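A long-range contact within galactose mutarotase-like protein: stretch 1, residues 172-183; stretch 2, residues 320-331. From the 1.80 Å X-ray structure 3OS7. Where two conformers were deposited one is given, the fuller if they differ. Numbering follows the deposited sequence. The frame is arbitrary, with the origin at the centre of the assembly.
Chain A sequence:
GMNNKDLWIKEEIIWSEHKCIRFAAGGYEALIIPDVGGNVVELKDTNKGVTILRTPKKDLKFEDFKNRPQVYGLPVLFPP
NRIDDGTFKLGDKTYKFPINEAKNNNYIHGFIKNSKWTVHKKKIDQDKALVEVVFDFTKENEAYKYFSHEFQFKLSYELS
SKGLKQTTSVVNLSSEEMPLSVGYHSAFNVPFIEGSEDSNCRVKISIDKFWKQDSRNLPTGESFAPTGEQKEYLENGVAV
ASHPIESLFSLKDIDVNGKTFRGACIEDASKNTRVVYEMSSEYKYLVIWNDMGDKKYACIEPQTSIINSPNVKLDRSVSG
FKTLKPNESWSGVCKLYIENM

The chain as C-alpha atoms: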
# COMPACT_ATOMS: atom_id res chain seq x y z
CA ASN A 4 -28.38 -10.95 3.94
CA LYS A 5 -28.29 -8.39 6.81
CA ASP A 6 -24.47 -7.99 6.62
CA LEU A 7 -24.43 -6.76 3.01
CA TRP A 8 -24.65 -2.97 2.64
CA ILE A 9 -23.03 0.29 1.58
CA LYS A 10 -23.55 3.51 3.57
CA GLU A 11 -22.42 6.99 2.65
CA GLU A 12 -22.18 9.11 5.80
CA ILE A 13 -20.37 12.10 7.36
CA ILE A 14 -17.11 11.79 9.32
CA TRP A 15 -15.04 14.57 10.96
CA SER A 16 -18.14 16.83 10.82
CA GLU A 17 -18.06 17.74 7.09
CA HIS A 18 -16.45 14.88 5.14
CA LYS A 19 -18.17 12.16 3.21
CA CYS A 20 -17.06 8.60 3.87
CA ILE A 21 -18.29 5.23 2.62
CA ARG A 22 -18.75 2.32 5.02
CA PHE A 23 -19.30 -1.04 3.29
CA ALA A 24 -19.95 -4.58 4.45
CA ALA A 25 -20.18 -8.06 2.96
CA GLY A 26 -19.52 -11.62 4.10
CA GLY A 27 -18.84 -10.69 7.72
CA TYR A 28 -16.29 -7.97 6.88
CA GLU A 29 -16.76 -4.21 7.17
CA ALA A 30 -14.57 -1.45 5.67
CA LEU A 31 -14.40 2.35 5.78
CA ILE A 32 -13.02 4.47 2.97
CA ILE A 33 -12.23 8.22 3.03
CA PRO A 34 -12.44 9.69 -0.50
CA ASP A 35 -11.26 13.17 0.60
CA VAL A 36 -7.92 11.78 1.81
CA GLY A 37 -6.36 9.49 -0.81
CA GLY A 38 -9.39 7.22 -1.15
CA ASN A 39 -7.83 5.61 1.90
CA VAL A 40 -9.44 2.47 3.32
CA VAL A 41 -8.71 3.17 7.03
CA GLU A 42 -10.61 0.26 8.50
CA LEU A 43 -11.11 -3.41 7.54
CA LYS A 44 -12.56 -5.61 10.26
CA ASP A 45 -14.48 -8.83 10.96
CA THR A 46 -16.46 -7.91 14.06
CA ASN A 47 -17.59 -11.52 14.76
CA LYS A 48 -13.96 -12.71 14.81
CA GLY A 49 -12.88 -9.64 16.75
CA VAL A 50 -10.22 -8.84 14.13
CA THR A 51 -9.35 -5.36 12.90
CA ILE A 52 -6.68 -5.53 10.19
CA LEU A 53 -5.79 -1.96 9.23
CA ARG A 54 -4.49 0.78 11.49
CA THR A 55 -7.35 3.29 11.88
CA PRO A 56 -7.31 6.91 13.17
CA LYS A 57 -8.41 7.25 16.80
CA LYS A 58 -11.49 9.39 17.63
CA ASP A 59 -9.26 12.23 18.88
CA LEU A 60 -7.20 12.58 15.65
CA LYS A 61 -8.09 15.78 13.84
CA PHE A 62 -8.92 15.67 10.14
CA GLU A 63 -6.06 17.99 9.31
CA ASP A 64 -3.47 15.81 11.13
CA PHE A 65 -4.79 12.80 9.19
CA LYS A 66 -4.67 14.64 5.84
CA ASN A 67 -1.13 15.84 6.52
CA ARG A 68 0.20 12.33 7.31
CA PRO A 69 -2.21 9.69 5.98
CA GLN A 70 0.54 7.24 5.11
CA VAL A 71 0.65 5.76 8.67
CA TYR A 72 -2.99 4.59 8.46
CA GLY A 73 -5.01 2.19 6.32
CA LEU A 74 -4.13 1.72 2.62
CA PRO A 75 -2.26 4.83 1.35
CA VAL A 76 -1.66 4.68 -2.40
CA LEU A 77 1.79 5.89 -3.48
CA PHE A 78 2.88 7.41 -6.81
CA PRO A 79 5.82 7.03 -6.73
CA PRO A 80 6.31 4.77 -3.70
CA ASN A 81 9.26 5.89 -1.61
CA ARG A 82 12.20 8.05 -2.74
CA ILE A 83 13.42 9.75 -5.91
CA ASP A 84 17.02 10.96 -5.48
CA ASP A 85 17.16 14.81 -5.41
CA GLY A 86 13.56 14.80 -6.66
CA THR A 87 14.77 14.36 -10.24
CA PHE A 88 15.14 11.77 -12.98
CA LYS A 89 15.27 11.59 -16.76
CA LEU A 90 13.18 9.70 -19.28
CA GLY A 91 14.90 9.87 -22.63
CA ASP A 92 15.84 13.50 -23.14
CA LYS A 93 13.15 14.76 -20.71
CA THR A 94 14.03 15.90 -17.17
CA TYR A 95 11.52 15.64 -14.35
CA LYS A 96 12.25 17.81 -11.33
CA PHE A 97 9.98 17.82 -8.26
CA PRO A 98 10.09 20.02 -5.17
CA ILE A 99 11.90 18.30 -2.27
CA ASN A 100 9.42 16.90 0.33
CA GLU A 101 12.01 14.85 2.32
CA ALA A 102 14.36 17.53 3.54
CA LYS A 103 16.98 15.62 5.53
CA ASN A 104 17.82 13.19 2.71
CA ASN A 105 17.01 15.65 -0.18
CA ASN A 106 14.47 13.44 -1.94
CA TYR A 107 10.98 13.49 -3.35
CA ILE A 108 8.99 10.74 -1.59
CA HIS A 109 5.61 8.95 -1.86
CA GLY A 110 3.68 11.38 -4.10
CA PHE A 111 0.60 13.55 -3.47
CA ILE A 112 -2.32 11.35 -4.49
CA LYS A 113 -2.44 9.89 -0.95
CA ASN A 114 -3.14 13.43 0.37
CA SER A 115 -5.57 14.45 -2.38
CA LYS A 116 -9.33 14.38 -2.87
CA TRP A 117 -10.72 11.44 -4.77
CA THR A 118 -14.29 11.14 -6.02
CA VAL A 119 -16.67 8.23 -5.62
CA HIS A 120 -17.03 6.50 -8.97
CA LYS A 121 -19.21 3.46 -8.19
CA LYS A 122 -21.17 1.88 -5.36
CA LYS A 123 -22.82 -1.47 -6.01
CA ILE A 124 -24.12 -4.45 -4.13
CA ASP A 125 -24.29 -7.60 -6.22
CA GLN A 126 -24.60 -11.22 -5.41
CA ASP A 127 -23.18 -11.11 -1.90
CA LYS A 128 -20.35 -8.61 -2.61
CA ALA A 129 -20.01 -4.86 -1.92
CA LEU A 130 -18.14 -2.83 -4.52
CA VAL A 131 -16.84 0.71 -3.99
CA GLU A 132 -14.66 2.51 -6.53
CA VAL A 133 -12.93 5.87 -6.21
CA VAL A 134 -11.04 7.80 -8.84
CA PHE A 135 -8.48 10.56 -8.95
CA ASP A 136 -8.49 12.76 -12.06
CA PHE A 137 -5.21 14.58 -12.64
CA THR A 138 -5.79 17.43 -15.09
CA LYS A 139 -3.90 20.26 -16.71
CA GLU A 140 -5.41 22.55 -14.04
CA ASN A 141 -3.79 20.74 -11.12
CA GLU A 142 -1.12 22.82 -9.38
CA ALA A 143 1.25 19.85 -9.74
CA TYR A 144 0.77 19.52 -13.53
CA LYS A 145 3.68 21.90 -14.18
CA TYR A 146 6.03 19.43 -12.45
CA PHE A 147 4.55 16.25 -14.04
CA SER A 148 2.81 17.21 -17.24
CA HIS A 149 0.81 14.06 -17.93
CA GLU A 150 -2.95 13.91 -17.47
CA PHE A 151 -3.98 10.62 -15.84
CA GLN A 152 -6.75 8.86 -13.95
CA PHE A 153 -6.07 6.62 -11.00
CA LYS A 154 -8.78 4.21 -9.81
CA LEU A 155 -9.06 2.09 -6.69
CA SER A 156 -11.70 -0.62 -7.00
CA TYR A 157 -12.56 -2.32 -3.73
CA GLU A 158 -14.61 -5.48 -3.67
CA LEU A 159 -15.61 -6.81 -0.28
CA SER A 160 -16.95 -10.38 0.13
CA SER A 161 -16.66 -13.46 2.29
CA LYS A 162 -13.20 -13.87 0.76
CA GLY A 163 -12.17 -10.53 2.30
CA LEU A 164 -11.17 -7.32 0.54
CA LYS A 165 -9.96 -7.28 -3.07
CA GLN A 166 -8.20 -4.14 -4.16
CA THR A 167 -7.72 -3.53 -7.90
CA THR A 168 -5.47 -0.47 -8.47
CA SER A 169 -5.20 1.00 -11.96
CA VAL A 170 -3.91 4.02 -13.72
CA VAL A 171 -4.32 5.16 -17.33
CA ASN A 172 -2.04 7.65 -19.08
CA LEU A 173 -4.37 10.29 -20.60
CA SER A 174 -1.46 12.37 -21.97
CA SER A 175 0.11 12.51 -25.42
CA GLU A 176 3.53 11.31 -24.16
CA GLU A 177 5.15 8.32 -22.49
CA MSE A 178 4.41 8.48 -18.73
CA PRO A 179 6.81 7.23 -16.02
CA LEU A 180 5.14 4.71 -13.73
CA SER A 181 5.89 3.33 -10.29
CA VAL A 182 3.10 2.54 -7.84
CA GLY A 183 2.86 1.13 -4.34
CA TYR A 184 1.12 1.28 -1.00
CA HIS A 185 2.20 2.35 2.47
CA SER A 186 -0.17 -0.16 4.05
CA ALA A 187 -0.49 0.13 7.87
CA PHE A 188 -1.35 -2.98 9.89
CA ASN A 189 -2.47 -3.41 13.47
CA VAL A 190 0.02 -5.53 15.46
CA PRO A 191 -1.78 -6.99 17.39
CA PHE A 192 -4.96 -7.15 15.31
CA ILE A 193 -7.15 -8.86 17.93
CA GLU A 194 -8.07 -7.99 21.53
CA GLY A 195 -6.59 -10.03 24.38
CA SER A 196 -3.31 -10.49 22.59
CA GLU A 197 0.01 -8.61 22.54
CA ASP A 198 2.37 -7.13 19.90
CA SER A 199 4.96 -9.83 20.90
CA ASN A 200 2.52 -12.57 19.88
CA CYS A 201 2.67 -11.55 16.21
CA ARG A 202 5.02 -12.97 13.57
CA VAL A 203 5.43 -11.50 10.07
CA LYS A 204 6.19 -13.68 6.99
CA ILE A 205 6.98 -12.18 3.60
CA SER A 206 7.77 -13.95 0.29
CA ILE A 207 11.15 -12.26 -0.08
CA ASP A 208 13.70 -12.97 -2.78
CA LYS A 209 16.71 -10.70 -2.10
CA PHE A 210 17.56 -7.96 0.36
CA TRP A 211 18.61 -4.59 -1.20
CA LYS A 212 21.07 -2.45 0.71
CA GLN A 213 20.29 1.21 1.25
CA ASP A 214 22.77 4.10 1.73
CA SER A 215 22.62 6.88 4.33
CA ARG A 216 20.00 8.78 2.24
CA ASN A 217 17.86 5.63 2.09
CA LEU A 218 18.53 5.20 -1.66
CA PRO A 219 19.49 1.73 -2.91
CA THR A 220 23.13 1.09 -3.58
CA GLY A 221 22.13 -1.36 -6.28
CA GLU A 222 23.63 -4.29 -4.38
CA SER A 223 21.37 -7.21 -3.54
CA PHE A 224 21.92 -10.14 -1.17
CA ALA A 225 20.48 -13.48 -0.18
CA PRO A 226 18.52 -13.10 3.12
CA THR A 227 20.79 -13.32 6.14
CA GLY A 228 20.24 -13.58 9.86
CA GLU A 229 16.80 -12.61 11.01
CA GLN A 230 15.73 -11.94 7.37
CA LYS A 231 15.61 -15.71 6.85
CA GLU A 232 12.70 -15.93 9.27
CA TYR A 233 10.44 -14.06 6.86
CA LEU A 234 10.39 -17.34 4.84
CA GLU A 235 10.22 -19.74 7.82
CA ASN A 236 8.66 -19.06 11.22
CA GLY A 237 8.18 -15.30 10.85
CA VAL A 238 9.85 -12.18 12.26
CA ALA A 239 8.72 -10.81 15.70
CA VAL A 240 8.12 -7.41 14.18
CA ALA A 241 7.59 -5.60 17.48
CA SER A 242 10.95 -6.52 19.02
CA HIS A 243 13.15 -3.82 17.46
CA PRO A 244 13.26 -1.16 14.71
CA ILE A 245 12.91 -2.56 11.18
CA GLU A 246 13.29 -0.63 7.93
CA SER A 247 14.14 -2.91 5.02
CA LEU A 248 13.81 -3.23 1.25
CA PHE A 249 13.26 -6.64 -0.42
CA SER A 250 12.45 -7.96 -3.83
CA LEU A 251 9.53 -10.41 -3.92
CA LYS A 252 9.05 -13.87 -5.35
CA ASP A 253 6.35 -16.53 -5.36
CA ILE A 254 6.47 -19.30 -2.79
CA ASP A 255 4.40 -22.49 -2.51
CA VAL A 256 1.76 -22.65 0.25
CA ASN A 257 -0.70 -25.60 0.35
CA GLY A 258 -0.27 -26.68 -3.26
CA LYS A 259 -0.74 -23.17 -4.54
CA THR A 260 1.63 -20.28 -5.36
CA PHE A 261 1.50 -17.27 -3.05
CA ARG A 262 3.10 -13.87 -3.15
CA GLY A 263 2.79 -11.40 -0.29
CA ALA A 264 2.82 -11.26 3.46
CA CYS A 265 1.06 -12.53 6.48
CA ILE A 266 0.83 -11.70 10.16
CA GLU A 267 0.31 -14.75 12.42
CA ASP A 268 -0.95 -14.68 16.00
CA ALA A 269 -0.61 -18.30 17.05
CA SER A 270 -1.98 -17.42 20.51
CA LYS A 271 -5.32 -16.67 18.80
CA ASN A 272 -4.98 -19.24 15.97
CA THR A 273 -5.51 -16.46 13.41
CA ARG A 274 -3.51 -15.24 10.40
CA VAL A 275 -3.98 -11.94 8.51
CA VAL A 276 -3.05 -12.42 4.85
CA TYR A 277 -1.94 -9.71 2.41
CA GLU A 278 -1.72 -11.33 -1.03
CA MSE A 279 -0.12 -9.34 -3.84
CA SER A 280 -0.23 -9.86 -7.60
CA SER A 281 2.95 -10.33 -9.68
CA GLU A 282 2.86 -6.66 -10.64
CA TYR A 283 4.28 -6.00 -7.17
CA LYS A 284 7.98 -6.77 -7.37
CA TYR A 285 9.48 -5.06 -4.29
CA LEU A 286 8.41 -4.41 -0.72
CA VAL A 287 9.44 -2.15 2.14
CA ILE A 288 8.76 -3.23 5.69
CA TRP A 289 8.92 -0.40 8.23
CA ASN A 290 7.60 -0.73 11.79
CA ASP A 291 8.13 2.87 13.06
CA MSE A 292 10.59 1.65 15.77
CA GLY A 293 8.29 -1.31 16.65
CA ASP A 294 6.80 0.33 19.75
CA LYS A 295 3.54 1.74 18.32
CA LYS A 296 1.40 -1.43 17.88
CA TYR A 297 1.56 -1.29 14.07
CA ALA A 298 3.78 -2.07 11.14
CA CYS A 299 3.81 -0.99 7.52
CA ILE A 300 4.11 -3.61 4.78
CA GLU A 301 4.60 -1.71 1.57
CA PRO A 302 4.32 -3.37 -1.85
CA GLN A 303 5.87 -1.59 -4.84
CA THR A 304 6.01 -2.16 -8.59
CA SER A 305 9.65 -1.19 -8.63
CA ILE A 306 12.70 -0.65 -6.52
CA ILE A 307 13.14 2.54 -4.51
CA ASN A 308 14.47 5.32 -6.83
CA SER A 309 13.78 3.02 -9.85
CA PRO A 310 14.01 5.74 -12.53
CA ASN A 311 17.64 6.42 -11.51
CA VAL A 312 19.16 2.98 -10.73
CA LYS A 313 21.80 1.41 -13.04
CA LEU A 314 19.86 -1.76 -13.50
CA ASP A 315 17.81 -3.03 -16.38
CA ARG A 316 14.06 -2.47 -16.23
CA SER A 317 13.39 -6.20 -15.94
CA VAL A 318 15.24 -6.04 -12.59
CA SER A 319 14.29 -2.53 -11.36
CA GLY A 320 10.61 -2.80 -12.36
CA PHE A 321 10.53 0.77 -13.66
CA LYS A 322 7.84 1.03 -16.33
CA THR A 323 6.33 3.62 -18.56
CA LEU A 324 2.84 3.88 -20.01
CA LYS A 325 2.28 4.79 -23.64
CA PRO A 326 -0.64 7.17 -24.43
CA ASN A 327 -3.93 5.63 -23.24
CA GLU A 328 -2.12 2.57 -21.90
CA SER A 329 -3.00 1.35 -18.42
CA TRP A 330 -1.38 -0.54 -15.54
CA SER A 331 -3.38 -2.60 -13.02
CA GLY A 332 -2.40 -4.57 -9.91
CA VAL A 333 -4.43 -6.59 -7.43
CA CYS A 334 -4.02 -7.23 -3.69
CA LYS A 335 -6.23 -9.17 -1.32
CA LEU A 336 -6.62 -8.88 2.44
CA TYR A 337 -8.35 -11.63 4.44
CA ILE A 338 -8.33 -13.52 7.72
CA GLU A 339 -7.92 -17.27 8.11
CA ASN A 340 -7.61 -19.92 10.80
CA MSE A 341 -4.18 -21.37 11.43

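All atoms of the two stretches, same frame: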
# COMPACT_ATOMS: atom_id res chain seq x y z
N ASN A 172 -2.72 6.47 -18.60
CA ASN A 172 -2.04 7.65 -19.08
C ASN A 172 -2.98 8.33 -20.08
O ASN A 172 -3.27 7.74 -21.11
CB ASN A 172 -0.74 7.24 -19.74
CG ASN A 172 0.01 8.39 -20.38
OD1 ASN A 172 -0.30 9.57 -20.16
ND2 ASN A 172 1.01 8.05 -21.18
N LEU A 173 -3.46 9.52 -19.74
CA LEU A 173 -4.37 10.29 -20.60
C LEU A 173 -3.63 11.39 -21.39
O LEU A 173 -4.26 12.25 -22.02
CB LEU A 173 -5.51 10.87 -19.76
CG LEU A 173 -6.42 9.82 -19.07
CD1 LEU A 173 -7.44 10.45 -18.09
CD2 LEU A 173 -7.11 8.89 -20.11
N SER A 174 -2.31 11.37 -21.35
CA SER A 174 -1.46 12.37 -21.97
C SER A 174 -1.04 11.90 -23.35
O SER A 174 -1.26 10.74 -23.71
CB SER A 174 -0.21 12.68 -21.12
OG SER A 174 0.88 11.78 -21.34
N SER A 175 -0.37 12.80 -24.07
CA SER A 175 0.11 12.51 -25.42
C SER A 175 1.55 11.98 -25.45
O SER A 175 2.11 11.79 -26.52
CB SER A 175 -0.01 13.77 -26.26
OG SER A 175 0.83 14.79 -25.76
N GLU A 176 2.14 11.74 -24.27
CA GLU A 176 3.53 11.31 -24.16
C GLU A 176 3.67 10.10 -23.24
O GLU A 176 2.80 9.82 -22.41
CB GLU A 176 4.39 12.44 -23.60
CG GLU A 176 4.50 13.66 -24.51
CD GLU A 176 5.26 14.79 -23.87
OE1 GLU A 176 4.72 15.44 -22.95
OE2 GLU A 176 6.41 15.03 -24.28
N GLU A 177 4.80 9.43 -23.36
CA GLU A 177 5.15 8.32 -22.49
C GLU A 177 5.23 8.78 -21.03
O GLU A 177 5.93 9.73 -20.74
CB GLU A 177 6.51 7.79 -22.94
CG GLU A 177 6.79 6.39 -22.57
CD GLU A 177 8.21 5.96 -22.88
OE1 GLU A 177 9.04 6.79 -23.35
OE2 GLU A 177 8.50 4.78 -22.64
N MSE A 178 4.53 8.09 -20.12
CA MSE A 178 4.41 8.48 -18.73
C MSE A 178 5.20 7.53 -17.82
O MSE A 178 4.95 6.33 -17.81
CB MSE A 178 2.96 8.48 -18.29
CG MSE A 178 2.72 9.11 -16.94
SE MSE A 178 0.94 8.87 -16.28
CE MSE A 178 1.12 7.23 -15.31
N PRO A 179 6.13 8.07 -17.03
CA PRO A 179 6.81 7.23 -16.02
C PRO A 179 5.82 6.62 -15.05
O PRO A 179 4.86 7.29 -14.66
CB PRO A 179 7.68 8.24 -15.26
CG PRO A 179 7.85 9.39 -16.24
CD PRO A 179 6.60 9.45 -17.02
N LEU A 180 6.08 5.40 -14.60
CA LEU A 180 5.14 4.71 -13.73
C LEU A 180 5.86 3.89 -12.67
O LEU A 180 6.68 3.02 -12.98
CB LEU A 180 4.29 3.75 -14.56
CG LEU A 180 3.26 2.92 -13.78
CD1 LEU A 180 2.08 3.76 -13.36
CD2 LEU A 180 2.82 1.78 -14.67
N SER A 181 5.51 4.17 -11.42
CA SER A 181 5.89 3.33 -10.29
C SER A 181 4.81 3.57 -9.24
O SER A 181 4.45 4.71 -8.97
CB SER A 181 7.26 3.72 -9.80
OG SER A 181 7.66 2.98 -8.68
N VAL A 182 4.26 2.50 -8.72
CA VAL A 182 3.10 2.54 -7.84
C VAL A 182 3.39 1.66 -6.63
O VAL A 182 4.05 0.63 -6.74
CB VAL A 182 1.85 1.98 -8.54
CG1 VAL A 182 0.60 2.00 -7.59
CG2 VAL A 182 1.55 2.73 -9.82
N GLY A 183 2.80 2.00 -5.49
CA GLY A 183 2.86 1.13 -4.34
C GLY A 183 1.86 1.58 -3.29
O GLY A 183 1.01 2.44 -3.55
N GLY A 320 12.07 -2.90 -12.28
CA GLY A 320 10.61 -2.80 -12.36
C GLY A 320 10.07 -1.46 -12.82
O GLY A 320 8.83 -1.27 -12.88
N PHE A 321 10.96 -0.51 -13.15
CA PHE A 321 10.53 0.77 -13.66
C PHE A 321 9.81 0.51 -14.98
O PHE A 321 10.25 -0.30 -15.78
CB PHE A 321 11.73 1.67 -13.89
CG PHE A 321 11.38 2.99 -14.45
CD1 PHE A 321 10.61 3.86 -13.72
CD2 PHE A 321 11.80 3.36 -15.73
CE1 PHE A 321 10.27 5.12 -14.26
CE2 PHE A 321 11.48 4.61 -16.24
CZ PHE A 321 10.72 5.48 -15.49
N LYS A 322 8.70 1.20 -15.17
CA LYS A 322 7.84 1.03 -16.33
C LYS A 322 7.44 2.40 -16.83
O LYS A 322 7.55 3.42 -16.15
CB LYS A 322 6.58 0.22 -15.97
CG LYS A 322 6.83 -1.24 -15.58
CD LYS A 322 5.55 -2.03 -15.35
CE LYS A 322 5.20 -2.90 -16.54
NZ LYS A 322 5.11 -2.13 -17.80
N THR A 323 6.98 2.43 -18.07
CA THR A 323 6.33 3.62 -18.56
C THR A 323 5.03 3.18 -19.21
O THR A 323 4.87 2.01 -19.59
CB THR A 323 7.20 4.34 -19.56
OG1 THR A 323 7.40 3.51 -20.69
CG2 THR A 323 8.55 4.68 -18.94
N LEU A 324 4.08 4.10 -19.29
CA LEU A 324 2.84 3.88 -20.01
C LEU A 324 2.81 4.73 -21.28
O LEU A 324 3.07 5.93 -21.25
CB LEU A 324 1.65 4.23 -19.13
CG LEU A 324 1.35 3.33 -17.94
CD1 LEU A 324 0.14 3.88 -17.19
CD2 LEU A 324 1.11 1.92 -18.44
N LYS A 325 2.51 4.09 -22.40
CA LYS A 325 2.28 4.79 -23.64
C LYS A 325 0.91 5.51 -23.53
O LYS A 325 0.12 5.25 -22.60
CB LYS A 325 2.37 3.79 -24.82
CG LYS A 325 3.76 3.20 -25.04
CD LYS A 325 3.77 2.29 -26.28
CE LYS A 325 5.16 1.76 -26.63
NZ LYS A 325 5.65 0.73 -25.65
N PRO A 326 0.63 6.45 -24.44
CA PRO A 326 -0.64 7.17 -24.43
C PRO A 326 -1.83 6.22 -24.45
O PRO A 326 -1.87 5.30 -25.28
CB PRO A 326 -0.55 8.08 -25.67
CG PRO A 326 0.92 8.33 -25.78
CD PRO A 326 1.55 7.02 -25.45
N ASN A 327 -2.72 6.42 -23.46
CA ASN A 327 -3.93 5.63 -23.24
C ASN A 327 -3.69 4.21 -22.80
O ASN A 327 -4.64 3.43 -22.72
CB ASN A 327 -4.88 5.65 -24.45
CG ASN A 327 -6.34 5.47 -24.03
OD1 ASN A 327 -6.81 6.17 -23.14
ND2 ASN A 327 -7.07 4.53 -24.68
N GLU A 328 -2.44 3.87 -22.50
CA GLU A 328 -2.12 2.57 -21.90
C GLU A 328 -2.41 2.61 -20.41
O GLU A 328 -2.29 3.67 -19.76
CB GLU A 328 -0.67 2.22 -22.12
CG GLU A 328 -0.35 0.77 -21.83
CD GLU A 328 1.12 0.42 -22.01
OE1 GLU A 328 1.96 1.31 -22.27
OE2 GLU A 328 1.44 -0.78 -21.88
N SER A 329 -2.77 1.45 -19.86
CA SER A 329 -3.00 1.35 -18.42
C SER A 329 -2.13 0.30 -17.75
O SER A 329 -1.58 -0.59 -18.40
CB SER A 329 -4.48 1.06 -18.14
OG SER A 329 -4.83 -0.28 -18.48
N TRP A 330 -2.01 0.44 -16.44
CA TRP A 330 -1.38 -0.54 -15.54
C TRP A 330 -2.44 -0.90 -14.50
O TRP A 330 -3.22 -0.03 -14.08
CB TRP A 330 -0.16 0.09 -14.83
CG TRP A 330 0.41 -0.80 -13.69
CD1 TRP A 330 1.42 -1.71 -13.79
CD2 TRP A 330 -0.04 -0.84 -12.33
NE1 TRP A 330 1.63 -2.30 -12.57
CE2 TRP A 330 0.75 -1.78 -11.66
CE3 TRP A 330 -0.99 -0.13 -11.61
CZ2 TRP A 330 0.57 -2.07 -10.32
CZ3 TRP A 330 -1.17 -0.41 -10.28
CH2 TRP A 330 -0.40 -1.38 -9.65
N SER A 331 -2.50 -2.16 -14.10
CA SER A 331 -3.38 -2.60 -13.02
C SER A 331 -2.67 -3.64 -12.14
O SER A 331 -1.95 -4.51 -12.64
CB SER A 331 -4.68 -3.18 -13.57
OG SER A 331 -5.52 -3.67 -12.53
O HOH W 1 7.06 0.49 -11.78

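Residues far apart in sequence are often joined by a short run of β-structure whose side chains then complete the fit, and this contact, across at least 141 residues, illustrates the principle. Strands 178-180 and 322-324 run antiparallel, their axes 140° apart. Met-178 and Leu-324 form the firmest pair: Met-178 N donates to Leu-324 O and Leu-324 N to Met-178 O, both at 2.8 Å. Two residues on, Leu-180 N donates to Lys-322 O at 2.9 Å, but the return bond from Lys-322 N to Leu-180 O is weak at 3.5 Å. A water also donates to Leu-180 O and to Gly-320 O, at 2.8 and 2.7 Å, bridging the stretches just past the last pair.

Alternation along the strands sets the side chains. Leu-180, which has the largest area covered by the opposing stretch, shares a face with Met-178 and Leu-324. Its CD2 lies 3.9 Å from CG of Leu-324 and 3.4 Å from CB of Trp-330, so one methyl touches both residues. Leu-324 also meets the selenomethionine Met-178, CD1 to CE at 4.0 Å, while Val-182 lies over a face of the Trp-330 ring. On the other face of the sheet are Pro-179 and Thr-323; the hydroxyl OG1 of Thr-323 donates to the carboxylate oxygen OE2 of Glu-177 at 2.6 Å, a short bond to a charged acceptor.

Asn-172 extends the join beyond the strands, engaging the type II turn from Lys-325 to Glu-328. Its backbone N donates to Glu-328 O (3.1 Å) and its O accepts from Asn-327 N (2.8 Å). Its amide ND2 donates to Leu-324 O at 3.0 Å and to Glu-176 O at 2.8 Å, while OD1 accepts from Ser-174 N at 2.9 Å. A single buried amide thus braces its own loop while holding the partner stretch.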